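Local coordinates for protein TSC1 N-terminal domain (Chaetomium thermophilum, PDB 7A0M) that probably binds lysosomal phosphoinositides as the N-terminal part of TSC1, helping bring the TSC complex to lysosomes to restrain mTORC1, at residues 75-79 against 95-99; 144-149 against 176-181. All coordinates share one frame. Numbering follows the deposited sequence.

Contact 1 of 2, residues 75-79 against 95-99; sequences FVAVL and WWDKL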
loop_
_atom_site.group_PDB
_atom_site.type_symbol
_atom_site.label_atom_id
_atom_site.label_comp_id
_atom_site.label_asym_id
_atom_site.label_seq_id
_atom_site.Cartn_x
_atom_site.Cartn_y
_atom_site.Cartn_z
ATOM N N PHE B 75 -53.031 -34.788 -3.066
ATOM C CA PHE B 75 -52.518 -35.594 -4.169
ATOM C C PHE B 75 -50.994 -35.599 -4.198
ATOM O O PHE B 75 -50.377 -36.622 -4.517
ATOM C CB PHE B 75 -53.077 -35.084 -5.497
ATOM C CG PHE B 75 -52.668 -35.905 -6.685
ATOM C CD1 PHE B 75 -53.308 -37.100 -6.969
ATOM C CD2 PHE B 75 -51.652 -35.478 -7.524
ATOM C CE1 PHE B 75 -52.936 -37.859 -8.064
ATOM C CE2 PHE B 75 -51.277 -36.230 -8.620
ATOM C CZ PHE B 75 -51.918 -37.423 -8.891
ATOM N N VAL B 76 -50.368 -34.465 -3.874
ATOM C CA VAL B 76 -48.909 -34.417 -3.856
ATOM C C VAL B 76 -48.364 -35.320 -2.758
ATOM O O VAL B 76 -47.352 -36.007 -2.947
ATOM C CB VAL B 76 -48.419 -32.966 -3.696
ATOM C CG1 VAL B 76 -46.910 -32.929 -3.525
ATOM C CG2 VAL B 76 -48.827 -32.134 -4.898
ATOM N N ALA B 77 -49.032 -35.349 -1.603
ATOM C CA ALA B 77 -48.606 -36.232 -0.520
ATOM C C ALA B 77 -48.657 -37.689 -0.957
ATOM O O ALA B 77 -47.759 -38.476 -0.633
ATOM C CB ALA B 77 -49.475 -36.008 0.716
ATOM N N VAL B 78 -49.706 -38.070 -1.687
ATOM C CA VAL B 78 -49.790 -39.427 -2.216
ATOM C C VAL B 78 -48.696 -39.670 -3.244
ATOM O O VAL B 78 -48.078 -40.741 -3.273
ATOM C CB VAL B 78 -51.181 -39.670 -2.826
ATOM C CG1 VAL B 78 -51.324 -41.115 -3.228
ATOM C CG2 VAL B 78 -52.260 -39.283 -1.846
ATOM N N LEU B 79 -48.445 -38.685 -4.107
ATOM C CA LEU B 79 -47.432 -38.844 -5.141
ATOM C C LEU B 79 -46.032 -38.948 -4.549
ATOM O O LEU B 79 -45.171 -39.628 -5.117
ATOM C CB LEU B 79 -47.526 -37.688 -6.132
ATOM C CG LEU B 79 -46.813 -37.857 -7.469
ATOM C CD1 LEU B 79 -47.244 -39.151 -8.139
ATOM C CD2 LEU B 79 -47.148 -36.674 -8.350
ATOM N N TRP B 95 -44.656 -36.127 -13.669
ATOM C CA TRP B 95 -45.589 -35.689 -12.639
ATOM C C TRP B 95 -45.159 -34.350 -12.052
ATOM O O TRP B 95 -45.995 -33.465 -11.840
ATOM C CB TRP B 95 -45.705 -36.754 -11.552
ATOM C CG TRP B 95 -46.652 -37.854 -11.915
ATOM C CD1 TRP B 95 -46.328 -39.140 -12.237
ATOM C CD2 TRP B 95 -48.077 -37.759 -12.031
ATOM N NE1 TRP B 95 -47.464 -39.857 -12.525
ATOM C CE2 TRP B 95 -48.551 -39.031 -12.408
ATOM C CE3 TRP B 95 -48.998 -36.724 -11.844
ATOM C CZ2 TRP B 95 -49.904 -39.296 -12.602
ATOM C CZ3 TRP B 95 -50.342 -36.989 -12.037
ATOM C CH2 TRP B 95 -50.782 -38.265 -12.412
ATOM N N TRP B 96 -43.862 -34.196 -11.775
ATOM C CA TRP B 96 -43.339 -32.910 -11.324
ATOM C C TRP B 96 -43.614 -31.821 -12.355
ATOM O O TRP B 96 -44.036 -30.713 -12.005
ATOM C CB TRP B 96 -41.846 -33.048 -11.020
ATOM C CG TRP B 96 -41.207 -31.839 -10.402
ATOM C CD1 TRP B 96 -40.924 -31.650 -9.079
ATOM C CD2 TRP B 96 -40.687 -30.694 -11.089
ATOM N NE1 TRP B 96 -40.308 -30.435 -8.894
ATOM C CE2 TRP B 96 -40.144 -29.831 -10.113
ATOM C CE3 TRP B 96 -40.644 -30.305 -12.431
ATOM C CZ2 TRP B 96 -39.568 -28.605 -10.439
ATOM C CZ3 TRP B 96 -40.071 -29.086 -12.752
ATOM C CH2 TRP B 96 -39.541 -28.252 -11.760
ATOM N N ASP B 97 -43.375 -32.123 -13.634
ATOM C CA ASP B 97 -43.685 -31.174 -14.699
ATOM C C ASP B 97 -45.178 -30.876 -14.754
ATOM O O ASP B 97 -45.587 -29.736 -15.005
ATOM C CB ASP B 97 -43.209 -31.741 -16.040
ATOM C CG ASP B 97 -43.165 -30.703 -17.145
ATOM O OD1 ASP B 97 -43.557 -29.545 -16.903
ATOM O OD2 ASP B 97 -42.747 -31.053 -18.270
ATOM N N LYS B 98 -46.007 -31.892 -14.516
ATOM C CA LYS B 98 -47.452 -31.724 -14.592
ATOM C C LYS B 98 -48.000 -30.899 -13.431
ATOM O O LYS B 98 -48.979 -30.164 -13.605
ATOM C CB LYS B 98 -48.104 -33.103 -14.660
ATOM C CG LYS B 98 -49.594 -33.138 -14.881
ATOM C CD LYS B 98 -50.034 -34.591 -14.934
ATOM C CE LYS B 98 -51.493 -34.728 -15.294
ATOM N NZ LYS B 98 -51.813 -34.144 -16.626
ATOM N N LEU B 99 -47.388 -30.999 -12.251
ATOM C CA LEU B 99 -47.880 -30.313 -11.063
ATOM C C LEU B 99 -47.247 -28.945 -10.832
ATOM O O LEU B 99 -47.691 -28.229 -9.928
ATOM C CB LEU B 99 -47.647 -31.175 -9.816
ATOM C CG LEU B 99 -48.258 -32.576 -9.796
ATOM C CD1 LEU B 99 -48.150 -33.185 -8.407
ATOM C CD2 LEU B 99 -49.694 -32.554 -10.269
#
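Helical arrays are held together by side chains rather than by backbone pairing, and this antiparallel helix pair from the N-terminal domain of TSC1, all-helical and elongated in a manner resembling an alpha-solenoid, illustrates the principle. Helices 69-81 and 89-105 follow one another in the chain and form a helical hairpin; the axes of the short segments run at 169° and come no closer than 12.2 Å, a wide spacing that long apolar side chains must bridge. Trp95 begins the second segment opposite Leu79, their CA atoms 8.3 Å apart. Its CB lies 3.5 Å from Leu79 CD2, while Leu79 CD1 sits over the indole face in a CH-pi contact, 4.1 Å from the centroid of the five-membered ring. The far end of the same indole reaches Phe75, where Trp95 CZ3 and Phe75 CZ approach to 3.5 Å; the two ring planes meet obliquely at 53°. Trp96 and Asp97 turn to other partners: the indole NE1 of Trp96 is hydrogen-bonded to Thr121, and Asp97 forms a salt bridge with Arg147. Lys98 instead packs its side chain on Trp61 of helix 45-65. One turn beyond Trp95, to whose O its own N is hydrogen-bonded, Leu99 returns to the interface and fills the gap between Phe75, Val76 and Leu79. Helix 45-65 closes one flank through Trp61, which touches both Phe75 and Leu99, and helix 113-125 adds Phe117 against Leu99. The methyl Leu99 CD1 is shared, lying 3.6 Å from Leu79 CD2, 3.7 Å from Val76 CG2 and 4.3 Å from Phe75 CD2.

Contact 2 of 2, residues 144-149 against 176-181; sequences WLNRLL and ALLAFG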
loop_
_atom_site.group_PDB
_atom_site.type_symbol
_atom_site.label_atom_id
_atom_site.label_comp_id
_atom_site.label_asym_id
_atom_site.label_seq_id
_atom_site.Cartn_x
_atom_site.Cartn_y
_atom_site.Cartn_z
ATOM N N TRP B 144 -35.431 -29.633 -16.014
ATOM C CA TRP B 144 -36.008 -29.181 -14.755
ATOM C C TRP B 144 -35.749 -27.691 -14.574
ATOM O O TRP B 144 -36.656 -26.914 -14.258
ATOM C CB TRP B 144 -35.369 -29.959 -13.602
ATOM C CG TRP B 144 -35.444 -31.459 -13.712
ATOM C CD1 TRP B 144 -34.611 -32.250 -14.449
ATOM C CD2 TRP B 144 -36.280 -32.356 -12.961
ATOM N NE1 TRP B 144 -34.930 -33.572 -14.275
ATOM C CE2 TRP B 144 -35.942 -33.668 -13.358
ATOM C CE3 TRP B 144 -37.301 -32.180 -12.022
ATOM C CZ2 TRP B 144 -36.588 -34.794 -12.849
ATOM C CZ3 TRP B 144 -37.941 -33.303 -11.516
ATOM C CH2 TRP B 144 -37.582 -34.592 -11.933
ATOM N N LEU B 145 -34.493 -27.285 -14.778
ATOM C CA LEU B 145 -34.080 -25.899 -14.581
ATOM C C LEU B 145 -34.763 -24.953 -15.565
ATOM O O LEU B 145 -35.207 -23.864 -15.180
ATOM C CB LEU B 145 -32.561 -25.812 -14.710
ATOM C CG LEU B 145 -31.786 -26.389 -13.526
ATOM C CD1 LEU B 145 -30.386 -26.797 -13.947
ATOM C CD2 LEU B 145 -31.727 -25.376 -12.397
ATOM N N ASN B 146 -34.846 -25.343 -16.841
ATOM C CA ASN B 146 -35.447 -24.466 -17.843
ATOM C C ASN B 146 -36.901 -24.163 -17.515
ATOM O O ASN B 146 -37.361 -23.028 -17.688
ATOM C CB ASN B 146 -35.336 -25.082 -19.238
ATOM C CG ASN B 146 -33.928 -25.019 -19.794
ATOM O OD1 ASN B 146 -33.106 -24.218 -19.351
ATOM N ND2 ASN B 146 -33.654 -25.849 -20.793
ATOM N N ARG B 147 -37.646 -25.166 -17.047
ATOM C CA ARG B 147 -39.016 -24.923 -16.609
ATOM C C ARG B 147 -39.052 -23.944 -15.443
ATOM O O ARG B 147 -39.877 -23.024 -15.418
ATOM C CB ARG B 147 -39.682 -26.245 -16.230
ATOM C CG ARG B 147 -40.303 -26.973 -17.407
ATOM C CD ARG B 147 -41.694 -26.438 -17.688
ATOM N NE ARG B 147 -42.714 -27.194 -16.968
ATOM C CZ ARG B 147 -43.866 -26.684 -16.545
ATOM N NH1 ARG B 147 -44.143 -25.407 -16.754
ATOM N NH2 ARG B 147 -44.736 -27.452 -15.903
ATOM N N LEU B 148 -38.155 -24.120 -14.473
ATOM C CA LEU B 148 -38.081 -23.189 -13.353
ATOM C C LEU B 148 -37.602 -21.815 -13.801
ATOM O O LEU B 148 -38.112 -20.791 -13.331
ATOM C CB LEU B 148 -37.153 -23.751 -12.278
ATOM C CG LEU B 148 -37.574 -25.047 -11.586
ATOM C CD1 LEU B 148 -36.547 -25.433 -10.541
ATOM C CD2 LEU B 148 -38.946 -24.881 -10.948
ATOM N N LEU B 149 -36.616 -21.774 -14.701
ATOM C CA LEU B 149 -36.059 -20.501 -15.149
ATOM C C LEU B 149 -37.100 -19.661 -15.874
ATOM O O LEU B 149 -37.280 -18.478 -15.565
ATOM C CB LEU B 149 -34.848 -20.742 -16.049
ATOM C CG LEU B 149 -33.545 -21.068 -15.325
ATOM C CD1 LEU B 149 -32.485 -21.512 -16.313
ATOM C CD2 LEU B 149 -33.075 -19.863 -14.537
ATOM N N ALA B 176 -36.097 -23.979 -5.375
ATOM C CA ALA B 176 -35.945 -25.111 -6.283
ATOM C C ALA B 176 -34.787 -24.892 -7.248
ATOM O O ALA B 176 -33.995 -25.810 -7.490
ATOM C CB ALA B 176 -37.246 -25.359 -7.045
ATOM N N LEU B 177 -34.667 -23.684 -7.805
ATOM C CA LEU B 177 -33.540 -23.386 -8.685
ATOM C C LEU B 177 -32.217 -23.531 -7.947
ATOM O O LEU B 177 -31.247 -24.068 -8.496
ATOM C CB LEU B 177 -33.677 -21.977 -9.263
ATOM C CG LEU B 177 -34.569 -21.807 -10.493
ATOM C CD1 LEU B 177 -34.900 -20.340 -10.716
ATOM C CD2 LEU B 177 -33.881 -22.388 -11.716
ATOM N N LEU B 178 -32.154 -23.050 -6.704
ATOM C CA LEU B 178 -30.936 -23.202 -5.915
ATOM C C LEU B 178 -30.693 -24.662 -5.550
ATOM O O LEU B 178 -29.545 -25.118 -5.523
ATOM C CB LEU B 178 -31.017 -22.335 -4.660
ATOM C CG LEU B 178 -30.867 -20.830 -4.897
ATOM C CD1 LEU B 178 -30.815 -20.075 -3.577
ATOM C CD2 LEU B 178 -29.635 -20.536 -5.738
ATOM N N ALA B 179 -31.761 -25.411 -5.264
ATOM C CA ALA B 179 -31.609 -26.829 -4.950
ATOM C C ALA B 179 -31.135 -27.612 -6.168
ATOM O O ALA B 179 -30.224 -28.442 -6.068
ATOM C CB ALA B 179 -32.925 -27.397 -4.420
ATOM N N PHE B 180 -31.750 -27.367 -7.327
ATOM C CA PHE B 180 -31.286 -28.003 -8.557
ATOM C C PHE B 180 -29.880 -27.540 -8.915
ATOM O O PHE B 180 -29.071 -28.323 -9.427
ATOM C CB PHE B 180 -32.256 -27.712 -9.701
ATOM C CG PHE B 180 -33.444 -28.630 -9.738
ATOM C CD1 PHE B 180 -33.351 -29.881 -10.323
ATOM C CD2 PHE B 180 -34.654 -28.239 -9.194
ATOM C CE1 PHE B 180 -34.443 -30.725 -10.358
ATOM C CE2 PHE B 180 -35.747 -29.077 -9.228
ATOM C CZ PHE B 180 -35.643 -30.321 -9.807
ATOM N N GLY B 181 -29.572 -26.269 -8.657
ATOM C CA GLY B 181 -28.241 -25.769 -8.956
ATOM C C GLY B 181 -27.184 -26.339 -8.031
ATOM O O GLY B 181 -26.047 -26.576 -8.444
#
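Closely packed helices can combine an aromatic pair at one end with interlocking leucines along the rest, as helices 142-153 and 168-183 do. Trp144 opens the first segment by meeting Phe180: Trp144 CE3 comes within 3.3 Å of Phe180 CZ, and Trp144 CB lies over a face of the phenyl ring. The rings themselves are inclined at 32°, with 5.2 Å between the centroids of the phenyl and the five-membered indole ring. At Leu145 the backbones are nearest, Leu145 CA lying 6.4 Å from Leu177 CA. The Leu145 side chain starts sideways but sends CD2 into the interface, 3.6 Å from Phe180 CB and 3.7 Å from Leu177 CD2. Such antiparallel packing is consistent with an alpha-solenoid-like row of helices; here the segment axes are 10.0 Å apart and cross at -157°, no hydrogen bond passes between the two segments, and 395 Å² of surface is buried. Asn146 faces away, and Arg147 directs its guanidinium to salt bridges with Asp97 and Asp101 of helix 89-105. The CA-to-CB bond of Leu148 points toward the partner. Its CD1 is 3.6 Å from Ala176 CB and also 3.6 Å from Phe180 CD2, so that the small alanine and the phenyl ring both receive it, while Leu148 CB lies 3.6 Å from Leu177 CD2. At the end of the segment, Leu149 CG stands 3.9 Å from Leu177 CD2, on the side where Leu208 of helix 199-214 touches both leucines and where Phe195 of helix 185-196 also packs against Leu149.

The two contacts come in series along the chain, contact 1 closing before contact 2 opens, and their centres lie about 17 Å apart in the same run of helices. They share no helix, yet helix 89-105 of contact 1 also packs on helix 142-153 of contact 2. Trp96 provides the apolar join, with CH2 3.5 Å from Leu148 CD2 and CZ2 4.0 Å from Phe180 CE2; the polar join pairs Asp97 OD1 with Arg147 NE at 2.5 Å. Helix 113-125 touches both contacts. The interiors of these two helix pairs are therefore continuous, consistent with an elongated domain built up by packing between neighbouring helices.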